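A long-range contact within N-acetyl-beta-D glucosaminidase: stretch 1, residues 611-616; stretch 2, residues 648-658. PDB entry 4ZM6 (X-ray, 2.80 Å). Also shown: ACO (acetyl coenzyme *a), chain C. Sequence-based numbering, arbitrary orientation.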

# COMPACT_ATOMS: atom_id res chain seq x y z
N GLY A 611 -5.15 11.03 -17.67
CA GLY A 611 -5.30 11.58 -16.34
C GLY A 611 -5.79 13.01 -16.45
O GLY A 611 -5.22 13.80 -17.19
N GLN A 612 -6.84 13.34 -15.71
CA GLN A 612 -7.37 14.69 -15.74
C GLN A 612 -7.23 15.29 -14.36
O GLN A 612 -7.72 14.72 -13.38
CB GLN A 612 -8.83 14.68 -16.18
CG GLN A 612 -9.06 14.03 -17.53
CD GLN A 612 -10.43 14.36 -18.12
OE1 GLN A 612 -11.39 14.64 -17.39
NE2 GLN A 612 -10.52 14.34 -19.45
N LEU A 613 -6.54 16.43 -14.28
CA LEU A 613 -6.40 17.17 -13.03
C LEU A 613 -7.58 18.13 -12.98
O LEU A 613 -7.53 19.22 -13.54
CB LEU A 613 -5.06 17.90 -12.98
CG LEU A 613 -4.53 18.30 -11.60
CD1 LEU A 613 -3.10 18.82 -11.69
CD2 LEU A 613 -5.39 19.37 -10.96
N MET A 614 -8.64 17.70 -12.30
CA MET A 614 -9.92 18.40 -12.33
C MET A 614 -9.83 19.74 -11.61
O MET A 614 -10.40 20.73 -12.05
CB MET A 614 -11.02 17.55 -11.68
CG MET A 614 -11.28 16.21 -12.37
SD MET A 614 -12.36 15.14 -11.38
CE MET A 614 -13.91 16.02 -11.54
N LEU A 615 -9.13 19.75 -10.49
CA LEU A 615 -9.04 20.96 -9.68
C LEU A 615 -7.83 20.87 -8.76
O LEU A 615 -7.47 19.78 -8.30
CB LEU A 615 -10.31 21.13 -8.86
CG LEU A 615 -10.46 22.43 -8.07
CD1 LEU A 615 -10.76 23.59 -9.00
CD2 LEU A 615 -11.57 22.29 -7.04
N LEU A 616 -7.20 22.02 -8.53
CA LEU A 616 -6.13 22.16 -7.55
C LEU A 616 -6.35 23.52 -6.91
O LEU A 616 -6.44 24.51 -7.62
CB LEU A 616 -4.77 22.13 -8.24
CG LEU A 616 -3.53 21.62 -7.48
CD1 LEU A 616 -2.28 22.35 -7.97
CD2 LEU A 616 -3.65 21.76 -5.97
N LYS A 648 -4.16 16.07 -18.50
CA LYS A 648 -4.88 17.28 -18.90
C LYS A 648 -5.12 18.21 -17.72
O LYS A 648 -5.38 17.75 -16.62
CB LYS A 648 -6.23 16.88 -19.50
CG LYS A 648 -7.12 18.03 -19.96
CD LYS A 648 -8.55 17.56 -20.24
CE LYS A 648 -9.20 18.37 -21.36
NZ LYS A 648 -9.22 19.82 -21.07
N LEU A 649 -5.04 19.52 -17.94
CA LEU A 649 -5.47 20.50 -16.94
C LEU A 649 -6.96 20.73 -17.10
O LEU A 649 -7.43 21.08 -18.19
CB LEU A 649 -4.73 21.83 -17.09
CG LEU A 649 -3.32 21.98 -16.51
CD1 LEU A 649 -2.87 23.43 -16.65
CD2 LEU A 649 -3.25 21.55 -15.06
N GLY A 650 -7.70 20.55 -16.01
CA GLY A 650 -9.15 20.58 -16.05
C GLY A 650 -9.66 19.21 -16.45
O GLY A 650 -8.89 18.25 -16.50
N SER A 651 -10.95 19.11 -16.73
CA SER A 651 -11.54 17.83 -17.12
C SER A 651 -12.57 18.00 -18.22
O SER A 651 -12.98 19.12 -18.54
CB SER A 651 -12.16 17.13 -15.90
OG SER A 651 -12.77 18.05 -15.01
N THR A 652 -12.96 16.88 -18.81
CA THR A 652 -14.03 16.85 -19.80
C THR A 652 -15.38 16.69 -19.09
O THR A 652 -16.14 17.66 -18.97
CB THR A 652 -13.80 15.73 -20.83
OG1 THR A 652 -13.49 14.52 -20.13
CG2 THR A 652 -12.63 16.06 -21.74
N TYR A 653 -15.66 15.48 -18.60
CA TYR A 653 -16.92 15.18 -17.91
C TYR A 653 -16.72 14.16 -16.79
O TYR A 653 -16.22 13.07 -17.04
CB TYR A 653 -17.96 14.63 -18.91
CG TYR A 653 -19.40 14.84 -18.47
CD1 TYR A 653 -19.98 14.02 -17.50
CD2 TYR A 653 -20.17 15.87 -19.00
CE1 TYR A 653 -21.28 14.22 -17.09
CE2 TYR A 653 -21.47 16.08 -18.60
CZ TYR A 653 -22.03 15.25 -17.64
OH TYR A 653 -23.33 15.45 -17.24
N PRO A 654 -17.11 14.50 -15.54
CA PRO A 654 -17.61 15.79 -15.03
C PRO A 654 -16.50 16.83 -14.94
O PRO A 654 -15.34 16.52 -15.23
CB PRO A 654 -18.13 15.44 -13.63
CG PRO A 654 -17.39 14.21 -13.23
CD PRO A 654 -17.14 13.45 -14.50
N ARG A 655 -16.83 18.04 -14.52
CA ARG A 655 -15.92 19.17 -14.69
C ARG A 655 -16.30 20.40 -13.90
O ARG A 655 -17.46 20.80 -13.88
CB ARG A 655 -15.88 19.53 -16.18
CG ARG A 655 -15.29 20.89 -16.49
CD ARG A 655 -15.86 21.49 -17.77
NE ARG A 655 -16.07 20.49 -18.81
CZ ARG A 655 -16.64 20.75 -19.98
NH1 ARG A 655 -17.05 21.98 -20.27
NH2 ARG A 655 -16.80 19.77 -20.86
N PHE A 656 -15.30 21.02 -13.27
CA PHE A 656 -15.40 22.40 -12.81
C PHE A 656 -14.97 23.35 -13.92
O PHE A 656 -15.67 24.30 -14.25
CB PHE A 656 -14.50 22.64 -11.60
CG PHE A 656 -14.81 21.78 -10.42
CD1 PHE A 656 -15.91 22.05 -9.62
CD2 PHE A 656 -13.99 20.72 -10.08
CE1 PHE A 656 -16.19 21.26 -8.51
CE2 PHE A 656 -14.26 19.93 -8.97
CZ PHE A 656 -15.36 20.20 -8.19
N PHE A 657 -13.79 23.08 -14.50
CA PHE A 657 -13.23 23.87 -15.59
C PHE A 657 -12.63 22.95 -16.66
O PHE A 657 -12.11 21.88 -16.34
CB PHE A 657 -12.13 24.80 -15.07
CG PHE A 657 -12.54 25.66 -13.90
CD1 PHE A 657 -13.61 26.53 -14.00
CD2 PHE A 657 -11.83 25.62 -12.70
CE1 PHE A 657 -13.98 27.33 -12.92
CE2 PHE A 657 -12.19 26.41 -11.62
CZ PHE A 657 -13.27 27.27 -11.73
N PRO A 658 -12.71 23.35 -17.95
CA PRO A 658 -12.11 22.58 -19.04
C PRO A 658 -10.61 22.86 -19.20
O PRO A 658 -9.89 22.06 -19.79
CB PRO A 658 -12.85 23.09 -20.26
CG PRO A 658 -13.12 24.52 -19.93
CD PRO A 658 -13.39 24.55 -18.46
N1A ACO C . 9.44 30.07 0.55
C2A ACO C . 9.49 30.95 -0.48
N3A ACO C . 8.77 30.80 -1.62
C4A ACO C . 7.95 29.73 -1.80
C5A ACO C . 7.85 28.73 -0.72
C6A ACO C . 8.66 28.96 0.50
N6A ACO C . 8.61 28.08 1.53
N7A ACO C . 7.00 27.79 -1.14
C8A ACO C . 6.58 28.15 -2.38
N9A ACO C . 7.15 29.30 -2.78
C1B ACO C . 6.90 29.98 -4.08
C2B ACO C . 7.93 29.60 -5.14
O2B ACO C . 8.40 30.77 -5.82
C3B ACO C . 7.23 28.62 -6.08
O3B ACO C . 7.62 28.75 -7.46
P3B ACO C . 7.20 29.93 -8.50
O7A ACO C . 5.87 29.50 -9.07
O8A ACO C . 7.19 31.21 -7.69
O9A ACO C . 8.31 29.88 -9.51
C4B ACO C . 5.75 28.86 -5.83
O4B ACO C . 5.62 29.58 -4.59
C5B ACO C . 4.98 27.54 -5.77
O5B ACO C . 3.84 27.74 -4.95
P1A ACO C . 3.29 26.60 -3.97
O1A ACO C . 3.33 27.16 -2.56
O2A ACO C . 3.91 25.26 -4.25
O3A ACO C . 1.79 26.60 -4.55
P2A ACO C . 0.58 27.21 -3.71
O4A ACO C . 0.50 26.47 -2.40
O5A ACO C . 0.68 28.71 -3.69
O6A ACO C . -0.65 26.80 -4.67
CBP ACO C . -2.08 27.38 -6.53
CCP ACO C . -0.66 27.20 -6.04
CDP ACO C . -2.83 26.06 -6.45
CEP ACO C . -2.04 27.83 -7.98
CAP ACO C . -2.73 28.44 -5.63
OAP ACO C . -2.26 29.73 -6.01
C9P ACO C . -4.23 28.42 -5.67
O9P ACO C . -4.84 27.80 -4.80
N8P ACO C . -4.86 29.10 -6.62
C7P ACO C . -6.31 29.15 -6.66
C6P ACO C . -6.85 29.68 -7.98
C5P ACO C . -6.67 28.77 -9.17
O5P ACO C . -6.62 29.33 -10.26
N4P ACO C . -6.60 27.43 -9.06
C3P ACO C . -6.50 26.55 -10.23
C2P ACO C . -7.86 26.08 -10.75
S1P ACO C . -7.80 25.49 -12.42
C ACO C . -7.48 23.87 -12.29
O ACO C . -7.26 23.37 -11.20
CH3 ACO C . -7.48 23.06 -13.55

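The contact is a short parallel strand pairing that opens into a looped apolar and polar clasp, with the acetyl group of acetyl coenzyme A lodged where the two backbones part.

The parallel assignment rests on register and hydrogen bonding together. Gln 612 lies beside Lys 648 with their CA atoms 4.8 Å apart, and Leu 613 beside Leu 649 with a CA to CA distance of 5.2 Å. Three backbone hydrogen bonds join the strands: Lys 648 N donates to Gly 611 O at 2.8 Å, Leu 613 N to Lys 648 O at 2.9 Å, and Gly 650 N to Leu 613 O at 2.8 Å. The N-H...O angles are 146°, 171° and 136°, so the middle bond is the straightest. Both backbone polar groups of Lys 648 and of Leu 613 are thus used across the pair, the alternation expected of parallel strands.

Gly 650 ends this ladder at phi/psi 84/-170, a conformation that calls for glycine: a CB there would be jammed against the preceding carbonyl oxygen and would also come within 2.5 Å of Phe 657 O. The turn beyond it is fastened to its own later segment, since Ser 651 N donates to Phe 657 O at 3.0 Å and Ser 651 OG to Pro 654 O at 3.0 Å. A cis peptide bond precedes Pro 654.

Side chains of the bridged pairs alternate between the faces of the sheet. Gln 612 and Lys 648 share one face, where the end of Gln 612 reaches across to the loop while that of Lys 648 leads away. The Gln 612 amide uses both of its functions on one residue: its OE1 accepts from Thr 652 N at 3.1 Å (158°), and its NE2 donates to Thr 652 OG1 at 3.1 Å (156°). The donor and acceptor of a single planar group thereby hold the loop against the strand. On the other face, Leu 613 and Leu 649 make a looser apolar contact, CD1 of Leu 613 to CD2 of Leu 649 at 4.3 Å.

Farther along, the contact passes to side chains. Met 614, which has the largest covered area of any residue here (98 Å²), brings its CE to 4.3 Å from Pro 654 CG, and its CG lies 3.5 Å from Ser 651 OG. Leu 615 points toward the loop and meets two aromatic rings. Its CB is 3.9 Å from Phe 656 CD2, with its CD2 over one face of that ring, and its CD1 is 4.1 Å from Phe 657 CE2. Met 614 O sits at the edge of the Phe 656 ring, near its plane. In all, 610 Å² is buried, summed over both sides.

Leu 616 touches nothing in the second stretch; instead its N donates to the acetyl O of the ligand at 3.0 Å. The acetyl CH3 lies 3.5 Å from Gly 650 N and 3.8 Å from Leu 613 O, placing it beside the last bond of the ladder.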